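Local coordinates for thioesterase domain protein YiiD (PDB 1T82) that probably acts as a hotdog-fold thioesterase or acyltransferase, working as a dimer, on a substrate not yet established, at residues B[11-23]-B[71-83]. Residues are numbered along the deposited sequence; the frame is centred on the assembly and turned at random.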
HETATM    1  N   MSE B  11     -24.539 -10.913  -8.596  1.00 22.98           N
HETATM    2  CA  MSE B  11     -23.798 -10.882  -7.335  1.00 21.80           C
HETATM    3  C   MSE B  11     -23.910  -9.500  -6.691  1.00 20.57           C
HETATM    4  O   MSE B  11     -23.109  -9.157  -5.825  1.00 18.46           O
HETATM    5  CB  MSE B  11     -22.313 -11.214  -7.579  1.00 25.81           C
HETATM    6  CG  MSE B  11     -21.995 -12.672  -7.975  1.00 28.03           C
HETATM    7 SE   MSE B  11     -21.707 -13.899  -6.487  1.00 51.21          SE
HETATM    8  CE  MSE B  11     -22.994 -15.277  -6.939  1.00 28.49           C
ATOM      9  N   ASP B  12     -24.905  -8.717  -7.110  1.00 20.03           N
ATOM     10  CA  ASP B  12     -25.094  -7.370  -6.571  1.00 18.80           C
ATOM     11  C   ASP B  12     -25.113  -7.322  -5.047  1.00 17.94           C
ATOM     12  O   ASP B  12     -24.493  -6.449  -4.439  1.00 16.05           O
ATOM     13  CB  ASP B  12     -26.384  -6.738  -7.107  1.00 23.00           C
ATOM     14  CG  ASP B  12     -26.282  -6.354  -8.572  1.00 26.94           C
ATOM     15  OD1 ASP B  12     -25.266  -5.732  -8.960  1.00 27.65           O
ATOM     16  OD2 ASP B  12     -27.226  -6.656  -9.333  1.00 29.04           O
ATOM     17  N   GLU B  13     -25.831  -8.255  -4.431  1.00 17.07           N
ATOM     18  CA  GLU B  13     -25.922  -8.300  -2.980  1.00 18.46           C
ATOM     19  C   GLU B  13     -24.551  -8.393  -2.311  1.00 16.00           C
ATOM     20  O   GLU B  13     -24.238  -7.607  -1.418  1.00 15.81           O
ATOM     21  CB  GLU B  13     -26.804  -9.475  -2.546  1.00 19.96           C
ATOM     22  CG  GLU B  13     -28.270  -9.323  -2.949  1.00 25.30           C
ATOM     23  CD  GLU B  13     -28.514  -9.527  -4.436  1.00 27.31           C
ATOM     24  OE1 GLU B  13     -29.599  -9.128  -4.917  1.00 30.82           O
ATOM     25  OE2 GLU B  13     -27.636 -10.093  -5.124  1.00 27.33           O
ATOM     26  N   LEU B  14     -23.734  -9.348  -2.744  1.00 15.99           N
ATOM     27  CA  LEU B  14     -22.403  -9.525  -2.170  1.00 15.55           C
ATOM     28  C   LEU B  14     -21.460  -8.366  -2.464  1.00 13.71           C
ATOM     29  O   LEU B  14     -20.722  -7.929  -1.584  1.00 12.52           O
ATOM     30  CB  LEU B  14     -21.768 -10.830  -2.665  1.00 17.31           C
ATOM     31  CG  LEU B  14     -22.209 -12.118  -1.967  1.00 19.87           C
ATOM     32  CD1 LEU B  14     -21.553 -13.310  -2.641  1.00 20.88           C
ATOM     33  CD2 LEU B  14     -21.829 -12.060  -0.493  1.00 21.42           C
ATOM     34  N   LEU B  15     -21.480  -7.866  -3.695  1.00 11.76           N
ATOM     35  CA  LEU B  15     -20.603  -6.759  -4.063  1.00 13.35           C
ATOM     36  C   LEU B  15     -20.928  -5.499  -3.273  1.00 13.30           C
ATOM     37  O   LEU B  15     -20.027  -4.761  -2.876  1.00 13.29           O
ATOM     38  CB  LEU B  15     -20.691  -6.482  -5.565  1.00 13.09           C
ATOM     39  CG  LEU B  15     -20.171  -7.622  -6.449  1.00 15.38           C
ATOM     40  CD1 LEU B  15     -20.469  -7.324  -7.901  1.00 18.52           C
ATOM     41  CD2 LEU B  15     -18.676  -7.809  -6.222  1.00 17.21           C
ATOM     42  N   ASN B  16     -22.212  -5.242  -3.054  1.00 13.57           N
ATOM     43  CA  ASN B  16     -22.606  -4.071  -2.281  1.00 13.07           C
ATOM     44  C   ASN B  16     -22.166  -4.259  -0.836  1.00 13.15           C
ATOM     45  O   ASN B  16     -21.717  -3.318  -0.184  1.00 10.62           O
ATOM     46  CB  ASN B  16     -24.122  -3.863  -2.351  1.00 13.85           C
ATOM     47  CG  ASN B  16     -24.549  -3.164  -3.623  1.00 14.82           C
ATOM     48  OD1 ASN B  16     -25.364  -3.678  -4.392  1.00 19.28           O
ATOM     49  ND2 ASN B  16     -23.996  -1.981  -3.853  1.00 15.86           N
ATOM     50  N   ARG B  17     -22.296  -5.490  -0.349  1.00 12.91           N
ATOM     51  CA  ARG B  17     -21.909  -5.839   1.012  1.00 14.24           C
ATOM     52  C   ARG B  17     -20.409  -5.635   1.176  1.00 12.41           C
ATOM     53  O   ARG B  17     -19.946  -5.130   2.196  1.00 12.45           O
ATOM     54  CB  ARG B  17     -22.253  -7.305   1.296  1.00 16.49           C
ATOM     55  CG  ARG B  17     -21.944  -7.759   2.712  1.00 22.26           C
ATOM     56  CD  ARG B  17     -23.190  -7.750   3.579  1.00 25.72           C
ATOM     57  NE  ARG B  17     -24.184  -8.708   3.106  1.00 27.39           N
ATOM     58  CZ  ARG B  17     -24.002 -10.025   3.079  1.00 28.94           C
ATOM     59  NH1 ARG B  17     -24.966 -10.821   2.631  1.00 30.54           N
ATOM     60  NH2 ARG B  17     -22.860 -10.547   3.504  1.00 29.23           N
ATOM     61  N   LEU B  18     -19.653  -6.043   0.164  1.00 11.48           N
ATOM     62  CA  LEU B  18     -18.204  -5.902   0.199  1.00 10.62           C
ATOM     63  C   LEU B  18     -17.823  -4.424   0.253  1.00 10.40           C
ATOM     64  O   LEU B  18     -17.008  -4.011   1.076  1.00  9.80           O
ATOM     65  CB  LEU B  18     -17.580  -6.565  -1.037  1.00 10.48           C
ATOM     66  CG  LEU B  18     -16.064  -6.429  -1.202  1.00 10.75           C
ATOM     67  CD1 LEU B  18     -15.361  -6.982   0.023  1.00 11.23           C
ATOM     68  CD2 LEU B  18     -15.609  -7.165  -2.457  1.00 12.18           C
ATOM     69  N   ARG B  19     -18.435  -3.629  -0.620  1.00 11.14           N
ATOM     70  CA  ARG B  19     -18.161  -2.195  -0.682  1.00 12.39           C
ATOM     71  C   ARG B  19     -18.488  -1.518   0.658  1.00 11.38           C
ATOM     72  O   ARG B  19     -17.712  -0.709   1.163  1.00 10.20           O
ATOM     73  CB  ARG B  19     -18.984  -1.577  -1.819  1.00 13.47           C
ATOM     74  CG  ARG B  19     -18.541  -0.200  -2.280  1.00 20.12           C
ATOM     75  CD  ARG B  19     -19.189   0.901  -1.475  1.00 23.82           C
ATOM     76  NE  ARG B  19     -20.634   0.724  -1.345  1.00 27.20           N
ATOM     77  CZ  ARG B  19     -21.481   0.598  -2.362  1.00 25.64           C
ATOM     78  NH1 ARG B  19     -22.777   0.442  -2.124  1.00 27.30           N
ATOM     79  NH2 ARG B  19     -21.041   0.623  -3.612  1.00 28.62           N
ATOM     80  N   GLN B  20     -19.638  -1.868   1.230  1.00 11.23           N
ATOM     81  CA  GLN B  20     -20.079  -1.309   2.502  1.00 12.32           C
ATOM     82  C   GLN B  20     -19.136  -1.709   3.634  1.00 11.53           C
ATOM     83  O   GLN B  20     -18.860  -0.916   4.539  1.00 12.33           O
ATOM     84  CB  GLN B  20     -21.499  -1.788   2.812  1.00 16.03           C
ATOM     85  CG  GLN B  20     -22.062  -1.302   4.135  1.00 22.02           C
ATOM     86  CD  GLN B  20     -21.957   0.199   4.295  1.00 25.89           C
ATOM     87  OE1 GLN B  20     -22.379   0.961   3.424  1.00 29.30           O
ATOM     88  NE2 GLN B  20     -21.398   0.635   5.418  1.00 28.96           N
ATOM     89  N   THR B  21     -18.645  -2.942   3.576  1.00 11.48           N
ATOM     90  CA  THR B  21     -17.723  -3.443   4.589  1.00 11.63           C
ATOM     91  C   THR B  21     -16.445  -2.614   4.547  1.00 10.70           C
ATOM     92  O   THR B  21     -15.912  -2.234   5.587  1.00 10.63           O
ATOM     93  CB  THR B  21     -17.372  -4.923   4.340  1.00 12.07           C
ATOM     94  OG1 THR B  21     -18.564  -5.717   4.430  1.00 13.48           O
ATOM     95  CG2 THR B  21     -16.357  -5.414   5.364  1.00 13.80           C
ATOM     96  N   TRP B  22     -15.956  -2.334   3.343  1.00 10.48           N
ATOM     97  CA  TRP B  22     -14.740  -1.544   3.204  1.00 10.03           C
ATOM     98  C   TRP B  22     -14.887  -0.130   3.748  1.00 10.48           C
ATOM     99  O   TRP B  22     -14.143   0.286   4.633  1.00 10.52           O
ATOM    100  CB  TRP B  22     -14.304  -1.438   1.738  1.00  8.47           C
ATOM    101  CG  TRP B  22     -13.709  -2.669   1.151  1.00  7.15           C
ATOM    102  CD1 TRP B  22     -13.110  -3.695   1.819  1.00  7.86           C
ATOM    103  CD2 TRP B  22     -13.575  -2.961  -0.243  1.00  8.69           C
ATOM    104  NE1 TRP B  22     -12.606  -4.614   0.924  1.00  8.14           N
ATOM    105  CE2 TRP B  22     -12.879  -4.187  -0.349  1.00  9.55           C
ATOM    106  CE3 TRP B  22     -13.975  -2.305  -1.413  1.00 11.04           C
ATOM    107  CZ2 TRP B  22     -12.572  -4.770  -1.582  1.00 10.57           C
ATOM    108  CZ3 TRP B  22     -13.670  -2.885  -2.641  1.00 11.08           C
ATOM    109  CH2 TRP B  22     -12.974  -4.107  -2.713  1.00 10.95           C
ATOM    110  N   HIS B  23     -15.846   0.615   3.215  1.00 10.95           N
ATOM    111  CA  HIS B  23     -16.028   2.000   3.635  1.00 11.74           C
ATOM    112  C   HIS B  23     -16.422   2.181   5.095  1.00 11.94           C
ATOM    113  O   HIS B  23     -16.119   3.211   5.689  1.00 13.67           O
ATOM    114  CB  HIS B  23     -17.053   2.692   2.733  1.00 12.35           C
ATOM    115  CG  HIS B  23     -16.642   2.750   1.295  1.00 13.07           C
ATOM    116  ND1 HIS B  23     -17.417   3.343   0.321  1.00 12.75           N
ATOM    117  CD2 HIS B  23     -15.545   2.271   0.660  1.00 13.66           C
ATOM    118  CE1 HIS B  23     -16.817   3.225  -0.851  1.00 13.76           C
ATOM    119  NE2 HIS B  23     -15.679   2.578  -0.673  1.00 11.71           N
ATOM    120  N   LEU B  71      -6.718  -4.568  -1.297  1.00  5.58           N
ATOM    121  CA  LEU B  71      -8.130  -4.685  -0.932  1.00  6.34           C
ATOM    122  C   LEU B  71      -8.861  -5.596  -1.915  1.00  7.22           C
ATOM    123  O   LEU B  71      -9.822  -6.275  -1.548  1.00  7.61           O
ATOM    124  CB  LEU B  71      -8.813  -3.311  -0.888  1.00  7.33           C
ATOM    125  CG  LEU B  71      -8.560  -2.479   0.373  1.00 10.39           C
ATOM    126  CD1 LEU B  71      -9.055  -1.064   0.147  1.00 14.17           C
ATOM    127  CD2 LEU B  71      -9.271  -3.110   1.572  1.00 12.43           C
ATOM    128  N   THR B  72      -8.407  -5.621  -3.164  1.00  6.56           N
ATOM    129  CA  THR B  72      -9.029  -6.478  -4.163  1.00  6.71           C
ATOM    130  C   THR B  72      -8.753  -7.942  -3.811  1.00  6.14           C
ATOM    131  O   THR B  72      -9.649  -8.780  -3.879  1.00  5.01           O
ATOM    132  CB  THR B  72      -8.512  -6.144  -5.585  1.00  7.10           C
ATOM    133  OG1 THR B  72      -8.952  -4.829  -5.945  1.00  7.70           O
ATOM    134  CG2 THR B  72      -9.051  -7.137  -6.610  1.00  8.27           C
ATOM    135  N   GLY B  73      -7.519  -8.234  -3.408  1.00  6.79           N
ATOM    136  CA  GLY B  73      -7.170  -9.590  -3.024  1.00  5.85           C
ATOM    137  C   GLY B  73      -7.956  -9.978  -1.784  1.00  5.46           C
ATOM    138  O   GLY B  73      -8.571 -11.044  -1.725  1.00  4.90           O
ATOM    139  N   TRP B  74      -7.939  -9.096  -0.786  1.00  4.58           N
ATOM    140  CA  TRP B  74      -8.663  -9.322   0.461  1.00  6.70           C
ATOM    141  C   TRP B  74     -10.138  -9.566   0.130  1.00  7.14           C
ATOM    142  O   TRP B  74     -10.760 -10.499   0.648  1.00  7.19           O
ATOM    143  CB  TRP B  74      -8.529  -8.087   1.364  1.00  8.48           C
ATOM    144  CG  TRP B  74      -9.111  -8.253   2.741  1.00  9.04           C
ATOM    145  CD1 TRP B  74      -8.449  -8.639   3.871  1.00 11.13           C
ATOM    146  CD2 TRP B  74     -10.472  -8.034   3.128  1.00 11.14           C
ATOM    147  NE1 TRP B  74      -9.317  -8.673   4.941  1.00 13.17           N
ATOM    148  CE2 TRP B  74     -10.565  -8.307   4.511  1.00 12.16           C
ATOM    149  CE3 TRP B  74     -11.625  -7.636   2.438  1.00 10.17           C
ATOM    150  CZ2 TRP B  74     -11.767  -8.192   5.220  1.00 13.29           C
ATOM    151  CZ3 TRP B  74     -12.820  -7.521   3.141  1.00 11.22           C
ATOM    152  CH2 TRP B  74     -12.880  -7.800   4.521  1.00 12.84           C
ATOM    153  N   GLY B  75     -10.683  -8.723  -0.745  1.00  6.68           N
ATOM    154  CA  GLY B  75     -12.078  -8.842  -1.138  1.00  7.67           C
ATOM    155  C   GLY B  75     -12.417 -10.172  -1.777  1.00  7.01           C
ATOM    156  O   GLY B  75     -13.515 -10.700  -1.581  1.00  7.10           O
HETATM  157  N   MSE B  76     -11.485 -10.721  -2.549  1.00  7.70           N
HETATM  158  CA  MSE B  76     -11.732 -12.006  -3.185  1.00  6.83           C
HETATM  159  C   MSE B  76     -11.829 -13.104  -2.129  1.00  6.71           C
HETATM  160  O   MSE B  76     -12.711 -13.957  -2.206  1.00  5.07           O
HETATM  161  CB  MSE B  76     -10.628 -12.348  -4.189  1.00  9.92           C
HETATM  162  CG  MSE B  76     -10.807 -13.721  -4.836  1.00 10.73           C
HETATM  163 SE   MSE B  76     -12.527 -13.936  -5.708  1.00 19.58          SE
HETATM  164  CE  MSE B  76     -11.975 -13.587  -7.530  1.00 12.06           C
ATOM    165  N   VAL B  77     -10.929 -13.091  -1.148  1.00  6.93           N
ATOM    166  CA  VAL B  77     -10.985 -14.113  -0.108  1.00  6.59           C
ATOM    167  C   VAL B  77     -12.299 -13.976   0.646  1.00  6.88           C
ATOM    168  O   VAL B  77     -12.966 -14.969   0.945  1.00  7.43           O
ATOM    169  CB  VAL B  77      -9.831 -13.986   0.906  1.00  4.36           C
ATOM    170  CG1 VAL B  77      -9.914 -15.128   1.923  1.00  8.92           C
ATOM    171  CG2 VAL B  77      -8.496 -14.018   0.183  1.00  5.39           C
ATOM    172  N   TRP B  78     -12.662 -12.737   0.953  1.00  7.07           N
ATOM    173  CA  TRP B  78     -13.902 -12.451   1.668  1.00  7.13           C
ATOM    174  C   TRP B  78     -15.099 -13.017   0.903  1.00  6.21           C
ATOM    175  O   TRP B  78     -15.958 -13.684   1.482  1.00  7.16           O
ATOM    176  CB  TRP B  78     -14.058 -10.938   1.835  1.00  8.42           C
ATOM    177  CG  TRP B  78     -15.244 -10.518   2.640  1.00  9.91           C
ATOM    178  CD1 TRP B  78     -15.309 -10.382   3.994  1.00 10.77           C
ATOM    179  CD2 TRP B  78     -16.533 -10.152   2.135  1.00  9.41           C
ATOM    180  NE1 TRP B  78     -16.561  -9.945   4.368  1.00 11.09           N
ATOM    181  CE2 TRP B  78     -17.330  -9.796   3.245  1.00 10.34           C
ATOM    182  CE3 TRP B  78     -17.089 -10.088   0.853  1.00 10.27           C
ATOM    183  CZ2 TRP B  78     -18.659  -9.380   3.108  1.00 10.25           C
ATOM    184  CZ3 TRP B  78     -18.410  -9.676   0.716  1.00 11.86           C
ATOM    185  CH2 TRP B  78     -19.177  -9.327   1.839  1.00 11.43           C
ATOM    186  N   LEU B  79     -15.148 -12.754  -0.399  1.00  6.20           N
ATOM    187  CA  LEU B  79     -16.240 -13.236  -1.243  1.00  7.47           C
ATOM    188  C   LEU B  79     -16.343 -14.749  -1.232  1.00  7.32           C
ATOM    189  O   LEU B  79     -17.437 -15.300  -1.103  1.00  7.29           O
ATOM    190  CB  LEU B  79     -16.049 -12.757  -2.685  1.00  6.49           C
ATOM    191  CG  LEU B  79     -16.384 -11.289  -2.971  1.00  7.86           C
ATOM    192  CD1 LEU B  79     -15.839 -10.891  -4.329  1.00  9.45           C
ATOM    193  CD2 LEU B  79     -17.894 -11.093  -2.920  1.00 11.71           C
ATOM    194  N   GLN B  80     -15.207 -15.424  -1.371  1.00  6.85           N
ATOM    195  CA  GLN B  80     -15.209 -16.880  -1.378  1.00  8.32           C
ATOM    196  C   GLN B  80     -15.701 -17.419  -0.038  1.00  9.12           C
ATOM    197  O   GLN B  80     -16.388 -18.439   0.008  1.00  9.80           O
ATOM    198  CB  GLN B  80     -13.809 -17.411  -1.696  1.00  8.87           C
ATOM    199  CG  GLN B  80     -13.326 -17.097  -3.116  1.00  9.60           C
ATOM    200  CD  GLN B  80     -14.238 -17.654  -4.198  1.00  9.10           C
ATOM    201  OE1 GLN B  80     -14.881 -18.688  -4.013  1.00  9.48           O
ATOM    202  NE2 GLN B  80     -14.282 -16.979  -5.343  1.00 10.08           N
ATOM    203  N   GLN B  81     -15.356 -16.735   1.052  1.00 10.25           N
ATOM    204  CA  GLN B  81     -15.801 -17.168   2.372  1.00  9.95           C
ATOM    205  C   GLN B  81     -17.308 -16.983   2.490  1.00  9.98           C
ATOM    206  O   GLN B  81     -17.999 -17.823   3.058  1.00 10.41           O
ATOM    207  CB  GLN B  81     -15.083 -16.383   3.473  1.00  9.49           C
ATOM    208  CG  GLN B  81     -13.596 -16.673   3.530  1.00 11.00           C
ATOM    209  CD  GLN B  81     -12.910 -16.047   4.724  1.00 11.15           C
ATOM    210  OE1 GLN B  81     -13.517 -15.295   5.489  1.00 15.86           O
ATOM    211  NE2 GLN B  81     -11.632 -16.349   4.885  1.00 11.94           N
ATOM    212  N   GLN B  82     -17.818 -15.883   1.948  1.00  9.62           N
ATOM    213  CA  GLN B  82     -19.252 -15.632   1.999  1.00 10.43           C
ATOM    214  C   GLN B  82     -20.002 -16.721   1.240  1.00 10.66           C
ATOM    215  O   GLN B  82     -21.044 -17.194   1.690  1.00 11.18           O
ATOM    216  CB  GLN B  82     -19.580 -14.267   1.391  1.00 11.20           C
ATOM    217  CG  GLN B  82     -19.044 -13.087   2.183  1.00 16.60           C
ATOM    218  CD  GLN B  82     -19.705 -12.949   3.541  1.00 20.81           C
ATOM    219  OE1 GLN B  82     -20.929 -12.841   3.639  1.00 25.08           O
ATOM    220  NE2 GLN B  82     -18.899 -12.941   4.595  1.00 23.34           N
ATOM    221  N   LEU B  83     -19.469 -17.122   0.088  1.00 10.83           N
ATOM    222  CA  LEU B  83     -20.111 -18.153  -0.725  1.00 12.05           C
ATOM    223  C   LEU B  83     -20.229 -19.494  -0.003  1.00 14.00           C
ATOM    224  O   LEU B  83     -21.190 -20.236  -0.219  1.00 14.56           O
ATOM    225  CB  LEU B  83     -19.354 -18.330  -2.049  1.00 12.26           C
ATOM    226  CG  LEU B  83     -19.465 -17.153  -3.028  1.00 13.11           C
ATOM    227  CD1 LEU B  83     -18.576 -17.398  -4.244  1.00 13.93           C
ATOM    228  CD2 LEU B  83     -20.917 -16.980  -3.449  1.00 15.05           C
TER
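Leu18 and Trp78 interlock as reciprocal knobs into holes, a compact example of how two helices crossing at 130° mesh through unequal side chains. Leu18 fits among Trp74, Gly75, Trp78 and Leu79, its CD1 approaching the Trp78 indole off-centre, near the rim, 3.6 Å from Trp78 CE3. Trp78 in turn enters the hollow formed by Leu14, Arg17, Leu18 and Thr21. It has CG anti to its backbone N (chi1 -176°), which carries the ring edge up to Leu14 O, and Arg17 CG meets that edge 3.3 Å from Trp78 CH2. Further along, Leu14 CD2 rests 3.7 Å from Gln82 CB.

Trp22 closes the other end. Leu71 CD2 covers a face of its pyrrole ring in a CH-pi contact, Leu18 CD1 lies against the opposite face, and Trp74 CE3 abuts the edge, 3.5 Å from Trp22 NE1. An alanine here would probably open a gap between Leu71 and Leu18 and leave the Trp74 ring without the indole at its side. A CB on Gly75 would run into Trp22 CZ2.

Outward, Trp74 NE1 is held by Ile90 O. Leu15 on Phe39 and Trp22 on Pro36 seat helix 12-25 against strand 35-40, beside helix 62-84, the long helix that the hotdog sheet wraps. Only one hydrogen bond spans the segments, a weak one from Arg17 NH2 to Gln82 OE1 (3.0 Å), implying that adhesion here is mainly apolar and aromatic.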